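Local coordinates for surface glycoprotein (Trypanosoma brucei, PDB 5KLH) that is displayed on the surface of the insect-stage parasite, where its bilobed ectodomain probably acts as a sensor of the surroundings, at residues A[12-17]-A[209-214]; A[40-45]-A[54-59]; A[83-88]-A[170-175]; A[161-166]-A[203-208]. All coordinates share one frame; numbering follows the deposited sequence.

Contact 1 of 4, residues A[12-17]-A[209-214]; sequences DNFKKA and FIALER
F14 and L212 meet at the apolar centre of an antiparallel helix pair, whose axes come within 9.4 Å of each other at an angle of 175°. CG of F14 is anti to the backbone N (chi1 178°), and the far end of the ring reaches L212. Methyl CD1 of L212 lies over one face, 4.1 Å from the ring centroid and shifted toward the rim, a CH-pi contact. At the ring edge, CD1 of F14 is 3.7 Å from A211 CB. The A211 methyl also meets A17 CB at 3.7 Å. F14 CA and A211 CA, 5.8 Å apart, are the nearest backbone pair. V47 of strand 36-47 touches both F14 and L212, so the helices share a floor on the sheet. Farther out, R214 NH1 donates to N13 OD1 at 2.8 Å, in the amide carbonyl plane and close to the guanidinium plane, although the two flat groups are turned 72° apart. The guanidinium has another partner, Y176 OH, through NH2, which limits how it can rotate. The chemistry therefore grades from a methyl-and-ring interior to one directional bond at the polar edge, joining the helix near the N-terminus to the one near the C-terminus.

Contact 2 of 4, residues A[40-45]-A[54-59]; sequences VRRQSL and PSVYTE
R41 lays CB over the Y57 ring and brings its guanidinium edge to E59 of the partner strand. CB is 3.8 Å from the ring centroid, while the chain, bent at chi2 (-78°), runs on toward E59. There NE donates to E59 OE1 at 3.0 Å, within the guanidinium plane but on the anti side of the carboxylate and somewhat out of its plane; a weak bond from NH2 adds to this salt bridge. On the same sheet face the Q43 amide comes to the edge of the Y57 ring, its CD 3.4 Å from Y57 CE1, with the planes 68° apart. Q43 NE2 points almost straight at S55 OG, 2.8 Å away, and a water connects Q43 OE1 with Y57 OH. On the opposite face V40 CG1 meets V56 CG1 at 3.8 Å. In the next shell, D207 accepts from V56 N through OD1 and pairs with S55 OG through OD2, fixing the serine that receives Q43. Paired main-chain bonds, R41 with Y57 and Q43 with S55, set the register. Alternating hydrogen-bonded and non-hydrogen-bonded pairs mark antiparallel strands; as 36-47 runs on into 51-63 through a short connection, this is a beta hairpin.

Contact 3 of 4, residues A[83-88]-A[170-175]; sequences APFTRR and YRESTQ
E172, F85 and A83 give up the most surface to a contact that lies on the outside of the protein. The glutamate, extended beyond CG, crosses the phenylalanine at about a right angle. Its CB stands over the centre of the F85 ring, 3.7 Å from the centroid and 4° off the normal, a CH-pi contact, and the carboxylate stacks above the ring with the planes 19° apart, OE1 lying 3.4 Å from F85 CD2. A83 donates its N to Y170 O at 2.8 Å, and a water links A83 O with E172 N. With less area buried, R87 is the polar partner of E172: its NH2 meets OE2 at 2.9 Å in a nearly straight salt bridge (N-H...O 173°), the guanidinium and carboxylate being close to coplanar. The arginine chain is bent at chi2 and chi3, and its NH2 also donates to Q177 O. A second water accepts from R87 NE and donates to E172 OE1 and to T86 O, tying both charged groups to the backbone. Such direct and water-mediated links join the start of long strand 85-100 to short strand 170-172, two elements that each pair with strand 145-164 in the mixed beta sheet.

Contact 4 of 4, residues A[161-166]-A[203-208]; sequences VAASDG and YSEGDP
A162 and Y203 form part of a parallel strand pair, a less frequent arrangement in this mostly antiparallel sheet, linking strand 145-164 to the end of strand 197-204. Two backbone hydrogen bonds define it: A162 N gives its hydrogen to Y203 O at 2.8 Å, and E205, one residue past the last paired position, gives its N to A162 O at 2.9 Å. CA-H...O contacts accompany them, V161 CA to Y203 O and S204 CA to A162 O. Apolar packing follows on the side of V161, where CG1, anti to the backbone N (chi1 -174°), meets E205 CG at 3.6 Å with the two side chains crossing at about a right angle. V161 also touches I210 of the helix that follows. Starting at the paired S204, a type I turn to D207 diverts the chain, closed by D207 N to S204 O, and D207 then N-caps helix 208-215 by accepting F209 N at OD2. E205 CD lies 3.2 Å from A163 CB, unusually short and to be read with caution. The polar end of E205 has two supports: OE2 pairs with S173 OG, while a water donates to E205 OE1 and accepts from S164 N, 2.9 Å from each.

Overall arrangement
Along the chain, contact 1 closes a loop of 191 residues that encloses the other three, bringing helix 12-20 against helix 208-215. Contact 2 closes before contact 3 opens, whereas contacts 3 and 4 interleave. Contacts 2, 3 and 4 all reach the mixed sheet, with strand 197-204 lying between strands 51-63 and 145-164. Centres of contacts 3 and 4 are about 10 Å apart, and those of contacts 1 and 3 about 22 Å. Contact 4 touches each of the others, and its strand leads directly into the helix of contact 1. Contacts 1, 3 and 4 join distant sequence, contact 2 is a local hairpin, and together they knit one region of the bilobed ectodomain.

Contact 1 of 4, residues A[12-17]-A[209-214]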
loop_
_atom_site.group_PDB
_atom_site.type_symbol
_atom_site.label_atom_id
_atom_site.label_comp_id
_atom_site.label_asym_id
_atom_site.label_seq_id
_atom_site.Cartn_x
_atom_site.Cartn_y
_atom_site.Cartn_z
ATOM N N ASP A 12 0.296 6.537 20.996
ATOM C CA ASP A 12 -0.709 7.547 21.320
ATOM C C ASP A 12 -1.516 8.007 20.102
ATOM O O ASP A 12 -2.749 8.102 20.167
ATOM C CB ASP A 12 -0.034 8.743 21.999
ATOM C CG ASP A 12 -1.016 9.840 22.375
ATOM O OD1 ASP A 12 -1.642 9.743 23.450
ATOM O OD2 ASP A 12 -1.146 10.807 21.596
ATOM N N ASN A 13 -0.827 8.300 19.001
ATOM C CA ASN A 13 -1.502 8.695 17.761
ATOM C C ASN A 13 -2.490 7.618 17.314
ATOM O O ASN A 13 -3.622 7.918 16.925
ATOM C CB ASN A 13 -0.472 8.984 16.655
ATOM C CG ASN A 13 -1.118 9.365 15.330
ATOM O OD1 ASN A 13 -1.725 8.526 14.665
ATOM N ND2 ASN A 13 -0.966 10.628 14.929
ATOM N N PHE A 14 -2.056 6.363 17.364
ATOM C CA PHE A 14 -2.947 5.269 17.003
ATOM C C PHE A 14 -4.170 5.195 17.917
ATOM O O PHE A 14 -5.294 5.064 17.431
ATOM C CB PHE A 14 -2.204 3.941 17.020
ATOM C CG PHE A 14 -3.079 2.777 16.704
ATOM C CD1 PHE A 14 -3.642 2.642 15.442
ATOM C CD2 PHE A 14 -3.366 1.826 17.665
ATOM C CE1 PHE A 14 -4.462 1.575 15.145
ATOM C CE2 PHE A 14 -4.186 0.759 17.374
ATOM C CZ PHE A 14 -4.738 0.635 16.109
ATOM N N LYS A 15 -3.958 5.280 19.234
ATOM C CA LYS A 15 -5.072 5.246 20.186
ATOM C C LYS A 15 -6.067 6.370 19.940
ATOM O O LYS A 15 -7.280 6.176 20.050
ATOM C CB LYS A 15 -4.551 5.312 21.635
ATOM C CG LYS A 15 -3.867 4.039 22.079
ATOM C CD LYS A 15 -3.095 4.198 23.410
ATOM C CE LYS A 15 -3.994 4.632 24.551
ATOM N NZ LYS A 15 -3.230 4.734 25.828
ATOM N N LYS A 16 -5.566 7.550 19.588
ATOM C CA LYS A 16 -6.456 8.659 19.352
ATOM C C LYS A 16 -7.316 8.399 18.118
ATOM O O LYS A 16 -8.490 8.734 18.109
ATOM C CB LYS A 16 -5.654 9.959 19.234
ATOM C CG LYS A 16 -5.143 10.423 20.601
ATOM C CD LYS A 16 -4.179 11.598 20.510
ATOM C CE LYS A 16 -3.947 12.216 21.889
ATOM N NZ LYS A 16 -2.819 13.190 21.884
ATOM N N ALA A 17 -6.727 7.775 17.102
ATOM C CA ALA A 17 -7.463 7.425 15.888
ATOM C C ALA A 17 -8.559 6.404 16.190
ATOM O O ALA A 17 -9.676 6.501 15.675
ATOM C CB ALA A 17 -6.509 6.884 14.818
ATOM N N PHE A 209 -7.359 0.429 10.600
ATOM C CA PHE A 209 -6.459 -0.333 9.731
ATOM C C PHE A 209 -5.407 0.604 9.118
ATOM O O PHE A 209 -4.213 0.278 9.074
ATOM C CB PHE A 209 -7.258 -1.054 8.630
ATOM C CG PHE A 209 -6.410 -1.859 7.668
ATOM C CD1 PHE A 209 -5.905 -1.281 6.520
ATOM C CD2 PHE A 209 -6.162 -3.201 7.898
ATOM C CE1 PHE A 209 -5.134 -2.008 5.632
ATOM C CE2 PHE A 209 -5.396 -3.938 7.011
ATOM C CZ PHE A 209 -4.884 -3.338 5.874
ATOM N N ILE A 210 -5.854 1.760 8.641
ATOM C CA ILE A 210 -4.946 2.723 8.022
ATOM C C ILE A 210 -4.061 3.361 9.097
ATOM O O ILE A 210 -2.847 3.476 8.916
ATOM C CB ILE A 210 -5.722 3.786 7.236
ATOM C CG1 ILE A 210 -6.322 3.152 5.977
ATOM C CG2 ILE A 210 -4.821 4.968 6.901
ATOM C CD1 ILE A 210 -7.262 4.064 5.202
ATOM N N ALA A 211 -4.657 3.735 10.230
ATOM C CA ALA A 211 -3.874 4.268 11.350
ATOM C C ALA A 211 -2.774 3.310 11.814
ATOM O O ALA A 211 -1.641 3.735 12.067
ATOM C CB ALA A 211 -4.786 4.624 12.506
ATOM N N LEU A 212 -3.093 2.019 11.922
ATOM C CA LEU A 212 -2.104 1.028 12.307
ATOM C C LEU A 212 -0.999 0.915 11.258
ATOM O O LEU A 212 0.184 0.866 11.609
ATOM C CB LEU A 212 -2.778 -0.329 12.540
ATOM C CG LEU A 212 -1.931 -1.429 13.165
ATOM C CD1 LEU A 212 -1.471 -0.993 14.562
ATOM C CD2 LEU A 212 -2.720 -2.727 13.236
ATOM N N GLU A 213 -1.381 0.897 9.978
ATOM C CA GLU A 213 -0.414 0.837 8.889
ATOM C C GLU A 213 0.551 2.000 8.998
ATOM O O GLU A 213 1.757 1.840 8.839
ATOM C CB GLU A 213 -1.113 0.882 7.519
ATOM C CG GLU A 213 -1.764 -0.420 7.109
ATOM C CD GLU A 213 -0.755 -1.506 6.761
ATOM O OE1 GLU A 213 0.115 -1.283 5.894
ATOM O OE2 GLU A 213 -0.821 -2.604 7.358
ATOM N N ARG A 214 -0.002 3.173 9.270
ATOM C CA ARG A 214 0.807 4.385 9.356
ATOM C C ARG A 214 1.742 4.357 10.547
ATOM O O ARG A 214 2.954 4.547 10.405
ATOM C CB ARG A 214 -0.077 5.628 9.447
ATOM C CG ARG A 214 0.727 6.922 9.495
ATOM C CD ARG A 214 -0.165 8.134 9.649
ATOM N NE ARG A 214 -0.930 8.069 10.891
ATOM C CZ ARG A 214 -2.252 7.998 10.960
ATOM N NH1 ARG A 214 -2.840 7.929 12.147
ATOM N NH2 ARG A 214 -2.991 8.003 9.853
#

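Contact 2 of 4, residues A[40-45]-A[54-59]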
loop_
_atom_site.group_PDB
_atom_site.type_symbol
_atom_site.label_atom_id
_atom_site.label_comp_id
_atom_site.label_asym_id
_atom_site.label_seq_id
_atom_site.Cartn_x
_atom_site.Cartn_y
_atom_site.Cartn_z
ATOM N N VAL A 40 -20.528 -4.666 3.102
ATOM C CA VAL A 40 -19.834 -4.041 4.217
ATOM C C VAL A 40 -19.330 -5.112 5.172
ATOM O O VAL A 40 -20.096 -5.974 5.612
ATOM C CB VAL A 40 -20.756 -3.059 4.973
ATOM C CG1 VAL A 40 -20.043 -2.474 6.200
ATOM C CG2 VAL A 40 -21.188 -1.959 4.042
ATOM N N ARG A 41 -18.040 -5.040 5.494
ATOM C CA ARG A 41 -17.377 -6.030 6.323
ATOM C C ARG A 41 -16.863 -5.396 7.592
ATOM O O ARG A 41 -16.220 -4.347 7.554
ATOM C CB ARG A 41 -16.195 -6.666 5.578
ATOM C CG ARG A 41 -16.546 -7.441 4.329
ATOM C CD ARG A 41 -17.090 -8.796 4.655
ATOM N NE ARG A 41 -17.412 -9.583 3.465
ATOM C CZ ARG A 41 -18.129 -10.702 3.516
ATOM N NH1 ARG A 41 -18.584 -11.123 4.685
ATOM N NH2 ARG A 41 -18.399 -11.392 2.417
ATOM N N ARG A 42 -17.123 -6.040 8.720
ATOM C CA ARG A 42 -16.572 -5.587 9.985
ATOM C C ARG A 42 -15.514 -6.582 10.458
ATOM O O ARG A 42 -15.827 -7.738 10.750
ATOM C CB ARG A 42 -17.691 -5.417 11.015
ATOM C CG ARG A 42 -18.704 -4.331 10.632
ATOM C CD ARG A 42 -20.094 -4.563 11.233
ATOM N NE ARG A 42 -20.987 -5.297 10.332
ATOM C CZ ARG A 42 -21.459 -6.521 10.561
ATOM N NH1 ARG A 42 -22.262 -7.100 9.677
ATOM N NH2 ARG A 42 -21.136 -7.170 11.670
ATOM N N GLN A 43 -14.258 -6.136 10.505
ATOM C CA GLN A 43 -13.147 -6.990 10.906
ATOM C C GLN A 43 -12.593 -6.488 12.235
ATOM O O GLN A 43 -12.912 -5.376 12.688
ATOM C CB GLN A 43 -12.042 -7.013 9.834
ATOM C CG GLN A 43 -11.342 -5.641 9.598
ATOM C CD GLN A 43 -10.245 -5.678 8.520
ATOM O OE1 GLN A 43 -9.872 -6.756 8.045
ATOM N NE2 GLN A 43 -9.723 -4.489 8.133
ATOM N N SER A 44 -11.775 -7.314 12.869
ATOM C CA SER A 44 -11.115 -6.916 14.100
ATOM C C SER A 44 -9.630 -7.070 13.926
ATOM O O SER A 44 -9.157 -8.111 13.464
ATOM C CB SER A 44 -11.613 -7.756 15.292
ATOM O OG SER A 44 -12.953 -7.425 15.609
ATOM N N LEU A 45 -8.897 -6.021 14.274
ATOM C CA LEU A 45 -7.451 -6.073 14.296
ATOM C C LEU A 45 -7.035 -6.508 15.684
ATOM O O LEU A 45 -7.706 -6.189 16.659
ATOM C CB LEU A 45 -6.856 -4.707 13.959
ATOM C CG LEU A 45 -7.478 -4.013 12.754
ATOM C CD1 LEU A 45 -6.887 -2.631 12.600
ATOM C CD2 LEU A 45 -7.268 -4.842 11.481
ATOM N N PRO A 54 -11.762 -2.414 16.130
ATOM C CA PRO A 54 -12.684 -2.501 14.987
ATOM C C PRO A 54 -12.133 -1.844 13.730
ATOM O O PRO A 54 -11.378 -0.874 13.792
ATOM C CB PRO A 54 -13.929 -1.753 15.470
ATOM C CG PRO A 54 -13.424 -0.810 16.483
ATOM C CD PRO A 54 -12.254 -1.486 17.159
ATOM N N SER A 55 -12.546 -2.379 12.587
ATOM C CA SER A 55 -12.154 -1.853 11.285
ATOM C C SER A 55 -13.302 -2.211 10.366
ATOM O O SER A 55 -13.854 -3.307 10.475
ATOM C CB SER A 55 -10.827 -2.462 10.811
ATOM O OG SER A 55 -10.551 -2.161 9.445
ATOM N N VAL A 56 -13.683 -1.290 9.488
ATOM C CA VAL A 56 -14.855 -1.502 8.659
ATOM C C VAL A 56 -14.544 -1.084 7.231
ATOM O O VAL A 56 -14.022 0.007 7.004
ATOM C CB VAL A 56 -16.073 -0.701 9.173
ATOM C CG1 VAL A 56 -17.265 -0.933 8.260
ATOM C CG2 VAL A 56 -16.417 -1.105 10.593
ATOM N N TYR A 57 -14.827 -1.956 6.270
ATOM C CA TYR A 57 -14.626 -1.611 4.868
ATOM C C TYR A 57 -15.775 -2.180 4.044
ATOM O O TYR A 57 -16.533 -3.019 4.522
ATOM C CB TYR A 57 -13.272 -2.134 4.369
ATOM C CG TYR A 57 -13.073 -3.625 4.525
ATOM C CD1 TYR A 57 -12.551 -4.151 5.697
ATOM C CD2 TYR A 57 -13.380 -4.500 3.489
ATOM C CE1 TYR A 57 -12.367 -5.518 5.845
ATOM C CE2 TYR A 57 -13.195 -5.858 3.628
ATOM C CZ TYR A 57 -12.687 -6.358 4.810
ATOM O OH TYR A 57 -12.499 -7.708 4.947
ATOM N N THR A 58 -15.929 -1.722 2.816
ATOM C CA THR A 58 -16.865 -2.384 1.921
ATOM C C THR A 58 -16.072 -3.006 0.769
ATOM O O THR A 58 -15.027 -2.474 0.364
ATOM C CB THR A 58 -17.954 -1.418 1.435
ATOM O OG1 THR A 58 -18.997 -2.156 0.803
ATOM C CG2 THR A 58 -17.397 -0.390 0.449
ATOM N N GLU A 59 -16.526 -4.164 0.286
ATOM C CA GLU A 59 -15.707 -4.964 -0.630
ATOM C C GLU A 59 -16.512 -5.716 -1.668
ATOM O O GLU A 59 -17.678 -6.035 -1.452
ATOM C CB GLU A 59 -14.850 -5.977 0.147
ATOM C CG GLU A 59 -15.650 -7.038 0.926
ATOM C CD GLU A 59 -16.079 -8.235 0.081
ATOM O OE1 GLU A 59 -16.996 -8.973 0.517
ATOM O OE2 GLU A 59 -15.497 -8.456 -1.007
HETATM O O HOH W 1 -18.123 -10.856 -0.619
HETATM O O HOH W 2 -9.453 -7.743 5.410
#

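Contact 3 of 4, residues A[83-88]-A[170-175]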
loop_
_atom_site.group_PDB
_atom_site.type_symbol
_atom_site.label_atom_id
_atom_site.label_comp_id
_atom_site.label_asym_id
_atom_site.label_seq_id
_atom_site.Cartn_x
_atom_site.Cartn_y
_atom_site.Cartn_z
ATOM N N ALA A 83 -18.879 9.857 -3.288
ATOM C CA ALA A 83 -18.886 10.407 -4.647
ATOM C C ALA A 83 -18.220 9.425 -5.602
ATOM O O ALA A 83 -17.090 9.017 -5.364
ATOM C CB ALA A 83 -18.172 11.748 -4.702
ATOM N N PRO A 84 -18.925 9.029 -6.676
ATOM C CA PRO A 84 -18.353 8.001 -7.548
ATOM C C PRO A 84 -16.972 8.364 -8.083
ATOM O O PRO A 84 -16.668 9.536 -8.360
ATOM C CB PRO A 84 -19.367 7.909 -8.690
ATOM C CG PRO A 84 -20.660 8.338 -8.061
ATOM C CD PRO A 84 -20.293 9.401 -7.081
ATOM N N PHE A 85 -16.132 7.342 -8.213
ATOM C CA PHE A 85 -14.832 7.522 -8.828
ATOM C C PHE A 85 -14.359 6.222 -9.422
ATOM O O PHE A 85 -14.858 5.144 -9.064
ATOM C CB PHE A 85 -13.803 8.088 -7.825
ATOM C CG PHE A 85 -13.415 7.150 -6.715
ATOM C CD1 PHE A 85 -14.188 7.054 -5.570
ATOM C CD2 PHE A 85 -12.245 6.412 -6.792
ATOM C CE1 PHE A 85 -13.821 6.207 -4.527
ATOM C CE2 PHE A 85 -11.871 5.565 -5.750
ATOM C CZ PHE A 85 -12.657 5.462 -4.627
ATOM N N THR A 86 -13.407 6.333 -10.344
ATOM C CA THR A 86 -12.787 5.170 -10.962
ATOM C C THR A 86 -11.323 5.061 -10.558
ATOM O O THR A 86 -10.603 6.057 -10.519
ATOM C CB THR A 86 -12.879 5.232 -12.501
ATOM O OG1 THR A 86 -14.256 5.227 -12.895
ATOM C CG2 THR A 86 -12.182 4.033 -13.149
ATOM N N ARG A 87 -10.889 3.846 -10.257
ATOM C CA ARG A 87 -9.466 3.569 -10.166
ATOM C C ARG A 87 -9.096 2.584 -11.246
ATOM O O ARG A 87 -9.710 1.507 -11.353
ATOM C CB ARG A 87 -9.075 3.008 -8.796
ATOM C CG ARG A 87 -7.627 2.525 -8.748
ATOM C CD ARG A 87 -6.654 3.704 -8.697
ATOM N NE ARG A 87 -6.822 4.449 -7.454
ATOM C CZ ARG A 87 -6.168 4.176 -6.324
ATOM N NH1 ARG A 87 -5.269 3.194 -6.278
ATOM N NH2 ARG A 87 -6.407 4.897 -5.236
ATOM N N ARG A 88 -8.111 2.967 -12.051
ATOM C CA ARG A 88 -7.401 2.032 -12.914
ATOM C C ARG A 88 -6.101 1.616 -12.250
ATOM O O ARG A 88 -5.358 2.461 -11.771
ATOM C CB ARG A 88 -7.124 2.669 -14.273
ATOM C CG ARG A 88 -8.319 2.648 -15.193
ATOM C CD ARG A 88 -8.042 3.425 -16.474
ATOM N NE ARG A 88 -9.051 3.114 -17.485
ATOM C CZ ARG A 88 -10.284 3.595 -17.469
ATOM N NH1 ARG A 88 -10.661 4.410 -16.502
ATOM N NH2 ARG A 88 -11.142 3.266 -18.430
ATOM N N TYR A 170 -18.699 11.312 1.443
ATOM C CA TYR A 170 -17.308 10.922 1.190
ATOM C C TYR A 170 -16.918 11.106 -0.278
ATOM O O TYR A 170 -17.786 11.209 -1.149
ATOM C CB TYR A 170 -17.079 9.456 1.600
ATOM C CG TYR A 170 -17.382 9.166 3.051
ATOM C CD1 TYR A 170 -18.676 8.871 3.460
ATOM C CD2 TYR A 170 -16.376 9.195 4.007
ATOM C CE1 TYR A 170 -18.961 8.615 4.778
ATOM C CE2 TYR A 170 -16.649 8.939 5.331
ATOM C CZ TYR A 170 -17.945 8.648 5.710
ATOM O OH TYR A 170 -18.242 8.391 7.026
ATOM N N ARG A 171 -15.606 11.158 -0.528
ATOM C CA ARG A 171 -15.042 11.274 -1.875
ATOM C C ARG A 171 -13.695 10.573 -1.837
ATOM O O ARG A 171 -13.191 10.309 -0.741
ATOM C CB ARG A 171 -14.886 12.739 -2.288
ATOM C CG ARG A 171 -13.921 13.475 -1.386
ATOM C CD ARG A 171 -13.883 14.953 -1.695
ATOM N NE ARG A 171 -13.387 15.681 -0.536
ATOM C CZ ARG A 171 -13.537 16.987 -0.352
ATOM N NH1 ARG A 171 -14.168 17.721 -1.258
ATOM N NH2 ARG A 171 -13.058 17.553 0.743
ATOM N N GLU A 172 -13.100 10.263 -2.990
ATOM C CA GLU A 172 -11.812 9.581 -2.921
ATOM C C GLU A 172 -10.802 10.429 -2.175
ATOM O O GLU A 172 -10.705 11.654 -2.397
ATOM C CB GLU A 172 -11.232 9.218 -4.292
ATOM C CG GLU A 172 -10.017 8.280 -4.086
ATOM C CD GLU A 172 -9.283 7.826 -5.337
ATOM O OE1 GLU A 172 -9.508 8.365 -6.447
ATOM O OE2 GLU A 172 -8.436 6.913 -5.179
ATOM N N SER A 173 -10.072 9.773 -1.280
ATOM C CA SER A 173 -8.987 10.410 -0.549
ATOM C C SER A 173 -7.961 11.015 -1.491
ATOM O O SER A 173 -7.610 10.433 -2.531
ATOM C CB SER A 173 -8.312 9.409 0.395
ATOM O OG SER A 173 -7.255 10.021 1.112
ATOM N N THR A 174 -7.501 12.198 -1.108
ATOM C CA THR A 174 -6.383 12.880 -1.730
ATOM C C THR A 174 -5.057 12.318 -1.236
ATOM O O THR A 174 -4.135 12.073 -2.017
ATOM C CB THR A 174 -6.428 14.391 -1.425
ATOM O OG1 THR A 174 -7.642 14.942 -1.945
ATOM C CG2 THR A 174 -5.245 15.089 -2.044
ATOM N N GLN A 175 -4.968 12.091 0.067
ATOM C CA GLN A 175 -3.696 11.742 0.675
ATOM C C GLN A 175 -3.401 10.243 0.573
ATOM O O GLN A 175 -2.251 9.830 0.388
ATOM C CB GLN A 175 -3.677 12.177 2.135
ATOM C CG GLN A 175 -2.292 12.135 2.751
ATOM C CD GLN A 175 -1.310 12.975 1.962
ATOM O OE1 GLN A 175 -1.465 14.182 1.866
ATOM N NE2 GLN A 175 -0.306 12.330 1.364
HETATM O O HOH W 3 -14.855 10.552 -5.061
HETATM O O HOH W 4 -8.674 6.417 -8.422
#

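Contact 4 of 4, residues A[161-166]-A[203-208]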
loop_
_atom_site.group_PDB
_atom_site.type_symbol
_atom_site.label_atom_id
_atom_site.label_comp_id
_atom_site.label_asym_id
_atom_site.label_seq_id
_atom_site.Cartn_x
_atom_site.Cartn_y
_atom_site.Cartn_z
ATOM N N VAL A 161 -9.313 4.264 -0.673
ATOM C CA VAL A 161 -9.643 5.056 0.512
ATOM C C VAL A 161 -10.533 6.245 0.182
ATOM O O VAL A 161 -10.287 6.988 -0.780
ATOM C CB VAL A 161 -8.348 5.548 1.224
ATOM C CG1 VAL A 161 -8.664 6.243 2.534
ATOM C CG2 VAL A 161 -7.409 4.385 1.494
ATOM N N ALA A 162 -11.582 6.406 0.982
ATOM C CA ALA A 162 -12.449 7.585 0.886
ATOM C C ALA A 162 -12.269 8.487 2.095
ATOM O O ALA A 162 -12.076 8.009 3.210
ATOM C CB ALA A 162 -13.915 7.169 0.763
ATOM N N ALA A 163 -12.356 9.790 1.856
ATOM C CA ALA A 163 -12.289 10.827 2.888
ATOM C C ALA A 163 -13.621 11.555 3.017
ATOM O O ALA A 163 -14.353 11.700 2.034
ATOM C CB ALA A 163 -11.205 11.825 2.556
ATOM N N SER A 164 -13.931 12.029 4.215
ATOM C CA SER A 164 -15.099 12.893 4.385
ATOM C C SER A 164 -15.004 14.129 3.502
ATOM O O SER A 164 -13.927 14.702 3.337
ATOM C CB SER A 164 -15.245 13.332 5.842
ATOM O OG SER A 164 -15.403 12.216 6.686
ATOM N N ASP A 165 -16.126 14.542 2.927
ATOM C CA ASP A 165 -16.201 15.886 2.376
ATOM C C ASP A 165 -16.584 16.813 3.539
ATOM O O ASP A 165 -16.544 16.405 4.707
ATOM C CB ASP A 165 -17.189 15.973 1.203
ATOM C CG ASP A 165 -18.584 15.461 1.548
ATOM O OD1 ASP A 165 -18.899 15.313 2.740
ATOM O OD2 ASP A 165 -19.379 15.224 0.610
ATOM N N GLY A 166 -16.948 18.051 3.254
ATOM C CA GLY A 166 -17.362 18.919 4.340
ATOM C C GLY A 166 -18.776 18.625 4.808
ATOM O O GLY A 166 -19.239 19.181 5.808
ATOM N N TYR A 203 -11.851 1.564 2.263
ATOM C CA TYR A 203 -11.776 2.038 3.646
ATOM C C TYR A 203 -12.096 3.510 3.745
ATOM O O TYR A 203 -11.976 4.261 2.754
ATOM C CB TYR A 203 -10.371 1.821 4.223
ATOM C CG TYR A 203 -10.041 0.376 4.459
ATOM C CD1 TYR A 203 -9.584 -0.419 3.427
ATOM C CD2 TYR A 203 -10.196 -0.194 5.721
ATOM C CE1 TYR A 203 -9.292 -1.771 3.641
ATOM C CE2 TYR A 203 -9.909 -1.528 5.944
ATOM C CZ TYR A 203 -9.460 -2.311 4.897
ATOM O OH TYR A 203 -9.171 -3.651 5.102
ATOM N N SER A 204 -12.446 3.950 4.948
ATOM C CA SER A 204 -12.464 5.382 5.224
ATOM C C SER A 204 -11.093 5.786 5.768
ATOM O O SER A 204 -10.393 4.961 6.359
ATOM C CB SER A 204 -13.585 5.758 6.205
ATOM O OG SER A 204 -13.339 5.253 7.509
ATOM N N GLU A 205 -10.706 7.038 5.527
ATOM C CA GLU A 205 -9.416 7.559 5.966
ATOM C C GLU A 205 -9.131 7.339 7.438
ATOM O O GLU A 205 -7.990 7.095 7.815
ATOM C CB GLU A 205 -9.306 9.070 5.685
ATOM C CG GLU A 205 -8.944 9.429 4.288
ATOM C CD GLU A 205 -8.589 10.902 4.149
ATOM O OE1 GLU A 205 -9.091 11.739 4.950
ATOM O OE2 GLU A 205 -7.841 11.225 3.214
ATOM N N GLY A 206 -10.149 7.484 8.280
ATOM C CA GLY A 206 -9.923 7.355 9.710
ATOM C C GLY A 206 -9.966 5.931 10.240
ATOM O O GLY A 206 -9.949 5.726 11.460
ATOM N N ASP A 207 -10.002 4.939 9.352
ATOM C CA ASP A 207 -10.064 3.549 9.829
ATOM C C ASP A 207 -8.830 3.159 10.620
ATOM O O ASP A 207 -7.721 3.532 10.264
ATOM C CB ASP A 207 -10.232 2.575 8.667
ATOM C CG ASP A 207 -10.727 1.231 9.128
ATOM O OD1 ASP A 207 -11.960 1.075 9.181
ATOM O OD2 ASP A 207 -9.885 0.340 9.421
ATOM N N PRO A 208 -9.009 2.376 11.694
ATOM C CA PRO A 208 -7.836 1.951 12.459
ATOM C C PRO A 208 -6.868 1.089 11.645
ATOM O O PRO A 208 -5.685 1.013 11.976
ATOM C CB PRO A 208 -8.459 1.145 13.605
ATOM C CG PRO A 208 -9.782 1.823 13.836
ATOM C CD PRO A 208 -10.267 2.103 12.418
HETATM O O HOH W 5 -11.720 11.927 6.156
#